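Local coordinates for EtuB protein (Clostridium kluyveri DSM 555, PDB 3IO0), which probably helps build the shell of a bacterial microcompartment associated with ethanol utilisation, as a trimer of chains that each carry two BMC domains in tandem, at residues A59-E71 and F85-A99. Residues are numbered along the deposited sequence; the frame is centred on the assembly and turned at random.
Sequences AVKGTNTEVATIE and FIVLKAADVSDARRA
A classic beta bulge, where Ala68 and Thr69 both face Val87, marks the antiparallel pairing of strand 66-71, outermost in its BMC-domain sheet within this chain, with strand 85-90. Val87 O takes both amides: Ala68 N at 2.7 Å, tilted from the carbonyl plane, and Thr69 N at 3.2 Å, in that plane on a lone pair. Before the bulge Glu66 and Lys89 exchange two backbone bonds; beyond it Thr69 O receives Val87 N at 168°, and Glu71 and Phe85 close a second mutual pair.

Leu88 CD2 packs against both Val67 CG2 and Val60 CG1, 3.9 Å from each, the three methyls forming a triangle that ties the strand to helix 50-61; Ile70 CG2 lies by Ile86 CG1 on this same face. Across the sheet, Thr69 has OG1 anti to its amide nitrogen (chi1 -171°), which sends the hydroxyl to the anti lone pair of Glu71 OE2 and leaves CG2 against Val87 CB (3.6 Å). Glu71 OE2 also borders the edge of the Phe85 ring, while OE1 bonds Ser177 OG of the second subunit. Glu66 and Lys89 touch through OE1 and CE (3.6 Å), the charges staying beyond salt-bridge distance; Lys89 NZ reaches Gly32 O weakly.

Where the two helices meet, the methyls of Ala59 and Ala99 pack together (CB to CB 4.2 Å). Thr65 OG1 donates to Thr63 OG1, which itself donates to Ala59 O from above the carbonyl plane, so both hydroxyls find acceptors within segment 59-71, while the methyls and Thr63 OG1 pack on helix 93-111: Thr65 CG2 sits 3.7 Å from Asp95 O, Thr63 CG2 beside Ala99. Backbone bonds thus hold the strands, methyl packing seats the helix, and Glu71 splits its carboxylate, linking this strand to the neighbouring subunit.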
loop_
_atom_site.group_PDB
_atom_site.type_symbol
_atom_site.label_atom_id
_atom_site.label_comp_id
_atom_site.label_asym_id
_atom_site.label_seq_id
_atom_site.Cartn_x
_atom_site.Cartn_y
_atom_site.Cartn_z
ATOM N N ALA A 59 4.666 19.201 -20.418
ATOM C CA ALA A 59 3.872 18.782 -21.564
ATOM C C ALA A 59 2.596 19.599 -21.801
ATOM O O ALA A 59 2.282 19.938 -22.938
ATOM C CB ALA A 59 3.552 17.316 -21.449
ATOM N N VAL A 60 1.855 19.916 -20.746
ATOM C CA VAL A 60 0.589 20.648 -20.922
ATOM C C VAL A 60 0.829 22.127 -21.268
ATOM O O VAL A 60 0.017 22.788 -21.947
ATOM C CB VAL A 60 -0.375 20.477 -19.697
ATOM C CG1 VAL A 60 -0.449 19.020 -19.282
ATOM C CG2 VAL A 60 0.063 21.308 -18.524
ATOM N N LYS A 61 1.963 22.629 -20.790
ATOM C CA LYS A 61 2.425 23.964 -21.115
ATOM C C LYS A 61 2.732 24.089 -22.621
ATOM O O LYS A 61 2.628 25.188 -23.214
ATOM C CB LYS A 61 3.652 24.308 -20.272
ATOM C CG LYS A 61 3.318 24.808 -18.889
ATOM C CD LYS A 61 4.537 25.381 -18.192
ATOM C CE LYS A 61 5.172 24.375 -17.260
ATOM N NZ LYS A 61 6.327 24.945 -16.540
ATOM N N GLY A 62 3.092 22.960 -23.231
ATOM C CA GLY A 62 3.446 22.922 -24.636
ATOM C C GLY A 62 2.372 22.407 -25.574
ATOM O O GLY A 62 2.603 22.324 -26.774
ATOM N N THR A 63 1.200 22.057 -25.054
ATOM C CA THR A 63 0.171 21.435 -25.893
ATOM C C THR A 63 -1.250 21.867 -25.559
ATOM O O THR A 63 -1.517 22.493 -24.515
ATOM C CB THR A 63 0.186 19.916 -25.753
ATOM O OG1 THR A 63 0.003 19.579 -24.370
ATOM C CG2 THR A 63 1.501 19.318 -26.279
ATOM N N ASN A 64 -2.169 21.504 -26.444
ATOM C CA ASN A 64 -3.567 21.785 -26.214
ATOM C C ASN A 64 -4.228 20.648 -25.432
ATOM O O ASN A 64 -5.178 20.005 -25.914
ATOM C CB ASN A 64 -4.291 22.038 -27.537
ATOM C CG ASN A 64 -5.681 22.616 -27.341
ATOM O OD1 ASN A 64 -6.087 22.955 -26.229
ATOM N ND2 ASN A 64 -6.413 22.732 -28.423
ATOM N N THR A 65 -3.737 20.406 -24.222
ATOM C CA THR A 65 -4.275 19.323 -23.403
ATOM C C THR A 65 -4.795 19.776 -22.027
ATOM O O THR A 65 -4.538 20.896 -21.572
ATOM C CB THR A 65 -3.246 18.211 -23.240
ATOM O OG1 THR A 65 -1.988 18.796 -22.900
ATOM C CG2 THR A 65 -3.093 17.442 -24.542
ATOM N N GLU A 66 -5.558 18.906 -21.379
ATOM C CA GLU A 66 -6.042 19.175 -20.031
ATOM C C GLU A 66 -5.845 17.924 -19.179
ATOM O O GLU A 66 -5.519 16.854 -19.702
ATOM C CB GLU A 66 -7.503 19.594 -20.055
ATOM C CG GLU A 66 -7.759 20.945 -20.682
ATOM C CD GLU A 66 -9.196 21.410 -20.471
ATOM O OE1 GLU A 66 -10.125 20.574 -20.599
ATOM O OE2 GLU A 66 -9.398 22.611 -20.172
ATOM N N VAL A 67 -6.027 18.063 -17.870
ATOM C CA VAL A 67 -5.735 16.975 -16.957
ATOM C C VAL A 67 -7.022 16.257 -16.577
ATOM O O VAL A 67 -7.916 16.840 -15.963
ATOM C CB VAL A 67 -4.986 17.490 -15.717
ATOM C CG1 VAL A 67 -4.914 16.422 -14.640
ATOM C CG2 VAL A 67 -3.587 17.980 -16.102
ATOM N N ALA A 68 -7.122 14.992 -16.963
ATOM C CA ALA A 68 -8.283 14.183 -16.631
ATOM C C ALA A 68 -8.135 13.623 -15.222
ATOM O O ALA A 68 -9.027 13.766 -14.395
ATOM C CB ALA A 68 -8.462 13.070 -17.640
ATOM N N THR A 69 -7.000 13.001 -14.933
ATOM C CA THR A 69 -6.806 12.435 -13.611
ATOM C C THR A 69 -5.334 12.268 -13.261
ATOM O O THR A 69 -4.526 11.920 -14.118
ATOM C CB THR A 69 -7.588 11.095 -13.451
ATOM O OG1 THR A 69 -7.540 10.672 -12.089
ATOM C CG2 THR A 69 -7.002 10.007 -14.303
ATOM N N ILE A 70 -4.986 12.548 -12.005
ATOM C CA ILE A 70 -3.653 12.246 -11.484
ATOM C C ILE A 70 -3.812 11.404 -10.224
ATOM O O ILE A 70 -4.310 11.897 -9.224
ATOM C CB ILE A 70 -2.879 13.522 -11.118
ATOM C CG1 ILE A 70 -2.855 14.500 -12.291
ATOM C CG2 ILE A 70 -1.469 13.176 -10.633
ATOM C CD1 ILE A 70 -2.602 15.930 -11.871
ATOM N N GLU A 71 -3.389 10.143 -10.275
ATOM C CA GLU A 71 -3.496 9.235 -9.129
ATOM C C GLU A 71 -2.157 8.593 -8.761
ATOM O O GLU A 71 -1.301 8.371 -9.628
ATOM C CB GLU A 71 -4.536 8.160 -9.402
ATOM C CG GLU A 71 -5.830 8.710 -9.973
ATOM C CD GLU A 71 -6.917 7.666 -10.138
ATOM O OE1 GLU A 71 -6.962 6.699 -9.345
ATOM O OE2 GLU A 71 -7.739 7.818 -11.065
ATOM N N PHE A 85 0.112 7.694 -12.118
ATOM C CA PHE A 85 -0.880 7.493 -13.171
ATOM C C PHE A 85 -1.525 8.812 -13.579
ATOM O O PHE A 85 -2.366 9.363 -12.862
ATOM C CB PHE A 85 -1.934 6.486 -12.730
ATOM C CG PHE A 85 -3.021 6.241 -13.744
ATOM C CD1 PHE A 85 -2.742 5.607 -14.953
ATOM C CD2 PHE A 85 -4.337 6.609 -13.472
ATOM C CE1 PHE A 85 -3.757 5.362 -15.892
ATOM C CE2 PHE A 85 -5.348 6.376 -14.396
ATOM C CZ PHE A 85 -5.057 5.744 -15.613
ATOM N N ILE A 86 -1.107 9.309 -14.742
ATOM C CA ILE A 86 -1.526 10.610 -15.245
ATOM C C ILE A 86 -2.285 10.417 -16.542
ATOM O O ILE A 86 -1.793 9.751 -17.460
ATOM C CB ILE A 86 -0.314 11.520 -15.487
ATOM C CG1 ILE A 86 0.379 11.829 -14.162
ATOM C CG2 ILE A 86 -0.734 12.805 -16.166
ATOM C CD1 ILE A 86 1.784 12.372 -14.309
ATOM N N VAL A 87 -3.491 10.980 -16.604
ATOM C CA VAL A 87 -4.291 10.955 -17.821
ATOM C C VAL A 87 -4.587 12.378 -18.261
ATOM O O VAL A 87 -5.158 13.163 -17.507
ATOM C CB VAL A 87 -5.603 10.133 -17.668
ATOM C CG1 VAL A 87 -6.428 10.184 -18.930
ATOM C CG2 VAL A 87 -5.283 8.690 -17.357
ATOM N N LEU A 88 -4.170 12.693 -19.484
ATOM C CA LEU A 88 -4.439 13.969 -20.118
ATOM C C LEU A 88 -5.540 13.791 -21.152
ATOM O O LEU A 88 -5.573 12.770 -21.845
ATOM C CB LEU A 88 -3.180 14.478 -20.813
ATOM C CG LEU A 88 -1.900 14.604 -19.995
ATOM C CD1 LEU A 88 -0.748 15.062 -20.874
ATOM C CD2 LEU A 88 -2.124 15.565 -18.844
ATOM N N LYS A 89 -6.436 14.773 -21.254
ATOM C CA LYS A 89 -7.522 14.735 -22.234
ATOM C C LYS A 89 -7.401 15.817 -23.304
ATOM O O LYS A 89 -6.896 16.919 -23.048
ATOM C CB LYS A 89 -8.883 14.811 -21.545
ATOM C CG LYS A 89 -9.137 16.072 -20.736
ATOM C CD LYS A 89 -10.558 16.072 -20.175
ATOM C CE LYS A 89 -10.845 17.312 -19.350
ATOM N NZ LYS A 89 -12.007 17.071 -18.467
ATOM N N ALA A 90 -7.870 15.489 -24.506
ATOM C CA ALA A 90 -7.781 16.377 -25.667
ATOM C C ALA A 90 -8.905 16.069 -26.628
ATOM O O ALA A 90 -9.383 14.938 -26.682
ATOM C CB ALA A 90 -6.439 16.204 -26.376
ATOM N N ALA A 91 -9.320 17.074 -27.392
ATOM C CA ALA A 91 -10.299 16.871 -28.458
ATOM C C ALA A 91 -9.674 16.057 -29.594
ATOM O O ALA A 91 -10.351 15.277 -30.258
ATOM C CB ALA A 91 -10.810 18.210 -28.969
ATOM N N ASP A 92 -8.373 16.233 -29.796
ATOM C CA ASP A 92 -7.676 15.594 -30.898
ATOM C C ASP A 92 -6.552 14.690 -30.385
ATOM O O ASP A 92 -5.679 15.118 -29.621
ATOM C CB ASP A 92 -7.120 16.677 -31.831
ATOM C CG ASP A 92 -6.643 16.130 -33.177
ATOM O OD1 ASP A 92 -5.967 15.068 -33.238
ATOM O OD2 ASP A 92 -6.924 16.812 -34.186
ATOM N N VAL A 93 -6.576 13.440 -30.830
ATOM C CA VAL A 93 -5.594 12.436 -30.427
ATOM C C VAL A 93 -4.146 12.900 -30.567
ATOM O O VAL A 93 -3.314 12.589 -29.716
ATOM C CB VAL A 93 -5.751 11.146 -31.242
ATOM C CG1 VAL A 93 -5.366 9.961 -30.401
ATOM C CG2 VAL A 93 -7.203 10.999 -31.758
ATOM N N SER A 94 -3.843 13.636 -31.636
ATOM C CA SER A 94 -2.456 14.020 -31.923
ATOM C C SER A 94 -1.943 15.049 -30.934
ATOM O O SER A 94 -0.737 15.108 -30.672
ATOM C CB SER A 94 -2.299 14.542 -33.349
ATOM O OG SER A 94 -3.078 15.707 -33.528
ATOM N N ASP A 95 -2.856 15.863 -30.401
ATOM C CA ASP A 95 -2.530 16.766 -29.304
ATOM C C ASP A 95 -2.135 15.968 -28.058
ATOM O O ASP A 95 -1.121 16.252 -27.419
ATOM C CB ASP A 95 -3.711 17.682 -28.987
ATOM C CG ASP A 95 -3.941 18.751 -30.051
ATOM O OD1 ASP A 95 -2.948 19.314 -30.569
ATOM O OD2 ASP A 95 -5.128 19.037 -30.345
ATOM N N ALA A 96 -2.941 14.960 -27.731
ATOM C CA ALA A 96 -2.643 14.067 -26.622
ATOM C C ALA A 96 -1.331 13.327 -26.858
ATOM O O ALA A 96 -0.469 13.298 -25.974
ATOM C CB ALA A 96 -3.781 13.093 -26.396
ATOM N N ARG A 97 -1.171 12.752 -28.052
ATOM C CA ARG A 97 0.049 12.021 -28.395
ATOM C C ARG A 97 1.276 12.917 -28.243
ATOM O O ARG A 97 2.283 12.527 -27.656
ATOM C CB ARG A 97 -0.041 11.441 -29.815
ATOM C CG ARG A 97 1.190 10.631 -30.235
ATOM C CD ARG A 97 0.944 9.696 -31.401
ATOM N NE ARG A 97 1.919 8.606 -31.359
ATOM C CZ ARG A 97 1.610 7.312 -31.238
ATOM N NH1 ARG A 97 0.345 6.917 -31.171
ATOM N NH2 ARG A 97 2.570 6.400 -31.184
ATOM N N ARG A 98 1.161 14.130 -28.765
ATOM C CA ARG A 98 2.221 15.117 -28.725
ATOM C C ARG A 98 2.673 15.398 -27.280
ATOM O O ARG A 98 3.875 15.422 -26.990
ATOM C CB ARG A 98 1.717 16.374 -29.423
ATOM C CG ARG A 98 2.745 17.431 -29.676
ATOM C CD ARG A 98 2.069 18.673 -30.292
ATOM N NE ARG A 98 2.321 18.768 -31.728
ATOM C CZ ARG A 98 3.525 19.010 -32.250
ATOM N NH1 ARG A 98 4.585 19.164 -31.455
ATOM N NH2 ARG A 98 3.682 19.086 -33.565
ATOM N N ALA A 99 1.699 15.584 -26.387
ATOM C CA ALA A 99 1.939 15.775 -24.947
ATOM C C ALA A 99 2.647 14.582 -24.297
ATOM O O ALA A 99 3.636 14.756 -23.581
ATOM C CB ALA A 99 0.628 16.068 -24.229
#